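PDB 6T3E: DELTA1-pyrroline-2-carboxylate reductase from Thermococcus litoralis DSM 5473, which catalyses the NADH-dependent reduction of delta1-pyrroline-2-carboxylate to L-proline, probably as a step of hydroxyproline metabolism. Local coordinates for residues M25-M39 and P121-M133. Sequence-based numbering, arbitrary orientation.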
loop_
_atom_site.group_PDB
_atom_site.type_symbol
_atom_site.label_atom_id
_atom_site.label_comp_id
_atom_site.label_asym_id
_atom_site.label_seq_id
_atom_site.Cartn_x
_atom_site.Cartn_y
_atom_site.Cartn_z
ATOM N N MET B 25 1.149 -15.337 12.929
ATOM C CA MET B 25 1.442 -13.894 12.972
ATOM C C MET B 25 1.514 -13.293 14.391
ATOM O O MET B 25 0.800 -13.730 15.287
ATOM C CB MET B 25 0.380 -13.152 12.169
ATOM C CG MET B 25 0.655 -11.699 11.901
ATOM S SD MET B 25 -0.673 -11.007 10.894
ATOM C CE MET B 25 -0.758 -12.214 9.591
ATOM N N LEU B 26 2.373 -12.290 14.592
ATOM C CA LEU B 26 2.548 -11.653 15.895
ATOM C C LEU B 26 1.842 -10.305 15.917
ATOM O O LEU B 26 1.839 -9.577 14.920
ATOM C CB LEU B 26 4.027 -11.452 16.238
ATOM C CG LEU B 26 4.408 -10.769 17.565
ATOM C CD1 LEU B 26 4.134 -11.662 18.787
ATOM C CD2 LEU B 26 5.862 -10.319 17.537
ATOM N N LEU B 27 1.257 -9.974 17.068
ATOM C CA LEU B 27 0.534 -8.727 17.285
ATOM C C LEU B 27 1.269 -7.878 18.307
ATOM O O LEU B 27 1.665 -8.379 19.367
ATOM C CB LEU B 27 -0.883 -8.983 17.788
ATOM C CG LEU B 27 -1.967 -8.661 16.781
ATOM C CD1 LEU B 27 -1.785 -9.590 15.599
ATOM C CD2 LEU B 27 -3.344 -8.803 17.412
ATOM N N LEU B 28 1.418 -6.592 18.002
ATOM C CA LEU B 28 2.086 -5.648 18.882
ATOM C C LEU B 28 1.179 -4.438 19.026
ATOM O O LEU B 28 0.924 -3.734 18.045
ATOM C CB LEU B 28 3.452 -5.250 18.323
ATOM C CG LEU B 28 4.543 -6.317 18.428
ATOM C CD1 LEU B 28 5.737 -5.987 17.510
ATOM C CD2 LEU B 28 4.994 -6.484 19.878
ATOM N N SER B 29 0.726 -4.186 20.245
ATOM C CA SER B 29 -0.164 -3.087 20.573
ATOM C C SER B 29 0.643 -1.875 21.020
ATOM O O SER B 29 1.843 -1.966 21.285
ATOM C CB SER B 29 -1.136 -3.530 21.664
ATOM O OG SER B 29 -0.443 -3.670 22.889
ATOM N N ARG B 30 -0.028 -0.721 21.083
ATOM C CA ARG B 30 0.657 0.502 21.499
ATOM C C ARG B 30 1.322 0.318 22.857
ATOM O O ARG B 30 2.485 0.692 23.047
ATOM C CB ARG B 30 -0.339 1.672 21.531
ATOM C CG ARG B 30 0.275 3.063 21.729
ATOM C CD ARG B 30 -0.796 4.160 21.620
ATOM N NE ARG B 30 -0.276 5.398 21.019
ATOM C CZ ARG B 30 0.487 6.285 21.660
ATOM N NH1 ARG B 30 0.833 6.081 22.929
ATOM N NH2 ARG B 30 0.908 7.375 21.035
ATOM N N SER B 31 0.620 -0.329 23.787
ATOM C CA SER B 31 1.206 -0.643 25.083
ATOM C C SER B 31 2.437 -1.523 24.917
ATOM O O SER B 31 3.463 -1.296 25.568
ATOM C CB SER B 31 0.151 -1.320 25.965
ATOM O OG SER B 31 0.711 -2.233 26.891
ATOM N N ASP B 32 2.377 -2.488 23.998
ATOM C CA ASP B 32 3.546 -3.316 23.724
ATOM C C ASP B 32 4.709 -2.475 23.197
ATOM O O ASP B 32 5.841 -2.598 23.683
ATOM C CB ASP B 32 3.177 -4.426 22.729
ATOM C CG ASP B 32 2.195 -5.446 23.316
ATOM O OD1 ASP B 32 1.988 -5.436 24.552
ATOM O OD2 ASP B 32 1.625 -6.253 22.541
ATOM N N LEU B 33 4.438 -1.567 22.252
ATOM C CA LEU B 33 5.523 -0.835 21.598
ATOM C C LEU B 33 6.170 0.189 22.525
ATOM O O LEU B 33 7.391 0.378 22.487
ATOM C CB LEU B 33 5.011 -0.131 20.336
ATOM C CG LEU B 33 4.624 -0.928 19.082
ATOM C CD1 LEU B 33 5.814 -1.781 18.612
ATOM C CD2 LEU B 33 3.357 -1.762 19.225
ATOM N N GLU B 34 5.380 0.867 23.358
ATOM C CA GLU B 34 5.936 1.926 24.203
ATOM C C GLU B 34 7.011 1.357 25.108
ATOM O O GLU B 34 8.017 2.007 25.402
ATOM C CB GLU B 34 4.826 2.574 25.036
ATOM C CG GLU B 34 4.298 3.904 24.525
ATOM C CD GLU B 34 3.060 4.356 25.285
ATOM O OE1 GLU B 34 1.969 4.412 24.679
ATOM O OE2 GLU B 34 3.183 4.644 26.492
ATOM N N LYS B 35 6.804 0.117 25.515
ATOM C CA LYS B 35 7.704 -0.648 26.360
ATOM C C LYS B 35 9.029 -0.953 25.651
ATOM O O LYS B 35 10.097 -0.872 26.265
ATOM C CB LYS B 35 6.902 -1.889 26.735
ATOM C CG LYS B 35 7.405 -3.001 27.575
ATOM C CD LYS B 35 6.213 -3.993 27.601
ATOM C CE LYS B 35 5.097 -3.395 28.444
ATOM N NZ LYS B 35 4.102 -2.435 27.782
ATOM N N LEU B 36 8.980 -1.290 24.356
ATOM C CA LEU B 36 10.123 -1.823 23.611
ATOM C C LEU B 36 11.134 -0.766 23.163
ATOM O O LEU B 36 12.335 -1.048 23.127
ATOM C CB LEU B 36 9.620 -2.590 22.395
ATOM C CG LEU B 36 8.818 -3.838 22.725
ATOM C CD1 LEU B 36 8.207 -4.419 21.446
ATOM C CD2 LEU B 36 9.685 -4.850 23.441
ATOM N N ILE B 37 10.675 0.399 22.693
ATOM C CA ILE B 37 11.530 1.332 21.958
ATOM C C ILE B 37 11.606 2.703 22.632
ATOM O O ILE B 37 10.619 3.213 23.171
ATOM C CB ILE B 37 11.050 1.469 20.506
ATOM C CG1 ILE B 37 9.631 2.012 20.475
ATOM C CG2 ILE B 37 11.064 0.123 19.843
ATOM C CD1 ILE B 37 8.972 1.902 19.117
ATOM N N SER B 38 12.787 3.311 22.563
ATOM C CA SER B 38 13.085 4.632 23.097
ATOM C C SER B 38 13.601 5.506 21.964
ATOM O O SER B 38 13.977 5.008 20.900
ATOM C CB SER B 38 14.131 4.563 24.213
ATOM O OG SER B 38 15.371 4.072 23.708
ATOM N N MET B 39 13.628 6.822 22.188
ATOM C CA MET B 39 13.953 7.732 21.089
ATOM C C MET B 39 15.429 7.670 20.694
ATOM O O MET B 39 15.756 7.782 19.507
ATOM C CB MET B 39 13.544 9.161 21.461
ATOM C CG MET B 39 13.678 10.215 20.351
ATOM S SD MET B 39 12.734 9.931 18.835
ATOM C CE MET B 39 11.097 10.492 19.276
ATOM N N PRO B 121 3.067 -12.773 5.897
ATOM C CA PRO B 121 2.984 -11.710 6.907
ATOM C C PRO B 121 3.544 -12.199 8.232
ATOM O O PRO B 121 3.199 -13.283 8.704
ATOM C CB PRO B 121 1.482 -11.413 6.995
ATOM C CG PRO B 121 0.814 -12.668 6.525
ATOM C CD PRO B 121 1.749 -13.297 5.505
ATOM N N LEU B 122 4.432 -11.402 8.820
ATOM C CA LEU B 122 5.057 -11.702 10.101
ATOM C C LEU B 122 4.351 -11.024 11.271
ATOM O O LEU B 122 4.214 -11.623 12.346
ATOM C CB LEU B 122 6.526 -11.264 10.085
ATOM C CG LEU B 122 7.556 -12.045 9.272
ATOM C CD1 LEU B 122 8.933 -11.398 9.422
ATOM C CD2 LEU B 122 7.605 -13.489 9.702
ATOM N N ALA B 123 3.909 -9.780 11.096
ATOM C CA ALA B 123 3.364 -9.056 12.233
ATOM C C ALA B 123 2.433 -7.936 11.785
ATOM O O ALA B 123 2.624 -7.320 10.733
ATOM C CB ALA B 123 4.479 -8.468 13.110
ATOM N N LEU B 124 1.424 -7.686 12.613
ATOM C CA LEU B 124 0.603 -6.488 12.539
ATOM C C LEU B 124 0.816 -5.717 13.832
ATOM O O LEU B 124 0.578 -6.259 14.919
ATOM C CB LEU B 124 -0.873 -6.831 12.348
ATOM C CG LEU B 124 -1.742 -5.581 12.172
ATOM C CD1 LEU B 124 -1.687 -5.104 10.734
ATOM C CD2 LEU B 124 -3.174 -5.860 12.606
ATOM N N MET B 125 1.277 -4.465 13.714
ATOM C CA MET B 125 1.620 -3.625 14.856
ATOM C C MET B 125 0.873 -2.302 14.778
ATOM O O MET B 125 0.620 -1.777 13.689
ATOM C CB MET B 125 3.125 -3.293 14.933
ATOM C CG MET B 125 4.057 -4.312 14.346
ATOM S SD MET B 125 5.758 -3.724 14.407
ATOM C CE MET B 125 5.460 -2.087 13.843
ATOM N N GLU B 126 0.540 -1.757 15.948
ATOM C CA GLU B 126 -0.023 -0.416 15.991
ATOM C C GLU B 126 0.998 0.582 15.461
ATOM O O GLU B 126 2.158 0.591 15.884
ATOM C CB GLU B 126 -0.442 -0.052 17.414
ATOM C CG GLU B 126 -1.479 1.052 17.464
ATOM C CD GLU B 126 -0.884 2.416 17.782
ATOM O OE1 GLU B 126 0.356 2.554 17.783
ATOM O OE2 GLU B 126 -1.671 3.356 18.038
ATOM N N GLY B 127 0.573 1.425 14.529
ATOM C CA GLY B 127 1.546 2.276 13.884
ATOM C C GLY B 127 1.536 3.698 14.378
ATOM O O GLY B 127 2.483 4.442 14.121
ATOM N N THR B 128 0.512 4.063 15.151
ATOM C CA THR B 128 0.356 5.455 15.565
ATOM C C THR B 128 1.530 5.918 16.409
ATOM O O THR B 128 2.083 6.999 16.184
ATOM C CB THR B 128 -0.946 5.636 16.345
ATOM O OG1 THR B 128 -2.037 5.068 15.613
ATOM C CG2 THR B 128 -1.207 7.096 16.565
ATOM N N PHE B 129 1.931 5.107 17.385
ATOM C CA PHE B 129 3.045 5.471 18.256
ATOM C C PHE B 129 4.365 5.452 17.493
ATOM O O PHE B 129 5.222 6.323 17.698
ATOM C CB PHE B 129 3.060 4.524 19.454
ATOM C CG PHE B 129 4.316 4.565 20.268
ATOM C CD1 PHE B 129 4.555 5.603 21.154
ATOM C CD2 PHE B 129 5.240 3.543 20.173
ATOM C CE1 PHE B 129 5.703 5.625 21.921
ATOM C CE2 PHE B 129 6.387 3.555 20.933
ATOM C CZ PHE B 129 6.619 4.599 21.809
ATOM N N ILE B 130 4.529 4.483 16.589
ATOM C CA ILE B 130 5.748 4.387 15.798
ATOM C C ILE B 130 5.845 5.551 14.829
ATOM O O ILE B 130 6.942 6.045 14.538
ATOM C CB ILE B 130 5.812 3.039 15.073
ATOM C CG1 ILE B 130 6.334 1.980 16.035
ATOM C CG2 ILE B 130 6.695 3.137 13.824
ATOM C CD1 ILE B 130 5.710 0.666 15.820
ATOM N N THR B 131 4.708 5.988 14.287
ATOM C CA THR B 131 4.731 7.140 13.397
ATOM C C THR B 131 5.285 8.367 14.111
ATOM O O THR B 131 6.205 9.026 13.612
ATOM C CB THR B 131 3.315 7.435 12.898
ATOM O OG1 THR B 131 2.821 6.327 12.135
ATOM C CG2 THR B 131 3.291 8.713 12.045
ATOM N N ALA B 132 4.807 8.626 15.326
ATOM C CA ALA B 132 5.312 9.759 16.092
ATOM C C ALA B 132 6.782 9.567 16.457
ATOM O O ALA B 132 7.570 10.519 16.392
ATOM C CB ALA B 132 4.452 9.965 17.338
ATOM N N MET B 133 7.177 8.342 16.838
ATOM C CA MET B 133 8.568 8.115 17.216
ATOM C C MET B 133 9.498 8.302 16.022
ATOM O O MET B 133 10.482 9.045 16.104
ATOM C CB MET B 133 8.738 6.722 17.832
ATOM C CG MET B 133 8.000 6.536 19.166
ATOM S SD MET B 133 8.739 7.430 20.568
ATOM C CE MET B 133 10.412 6.780 20.556
#
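Parallel strands 26-28 and 121-126 are neighbours in the mixed sheet, where L26, L27 and L28 pair in register with A123, L124 and M125; each strand then leads into a helix, and the two helices pack side by side. Four backbone bonds alternate along the ladder, from L26 N to L122 O (3.0 Å) at one end to E126 N to L28 O (2.9 Å) at the other. On the face bearing L28 and M125 the two side chains lie alongside each other, L28 CD1 reaching M125 SD at 3.8 Å, and helix 324-341 covers them. Before the ladder, M25 bends at its last torsion and lays CE against P121 CG. Past it, F129 fills the space between the helices: its CG stands anti to the backbone N (chi1 167°), which sends the ring toward helix 30-36. E34 CG sits over one face in a CH-pi contact, 3.7 Å from the ring centroid, M133 CG lies over the opposite face, and I37 CD1 approaches F129 CE2 at 3.6 Å. R30 passes across F129 CB, which lies over one face of the guanidinium, while NH1 forms a salt bridge to E34 OE1 (2.7 Å) and NE a long one to E126 OE2 (3.9 Å). E126 OE1 also accepts F129 N on its syn side, capping helix 128-146. An alanine in place of R30 is likely to leave E34 and E126 without their shared positive partner and to uncover F129 CB. Farther along, M39 CE meets M133 CE at 4.0 Å beside helix 161-173. T131, on helix 128-146, touches both the bound proline and NADH. The pairing places strand 26-28 between 121-126 and 345-346 in the mixed sheet of this ornithine cyclodeaminase/mu-crystallin family fold, where L124 also packs on L124 of the second subunit.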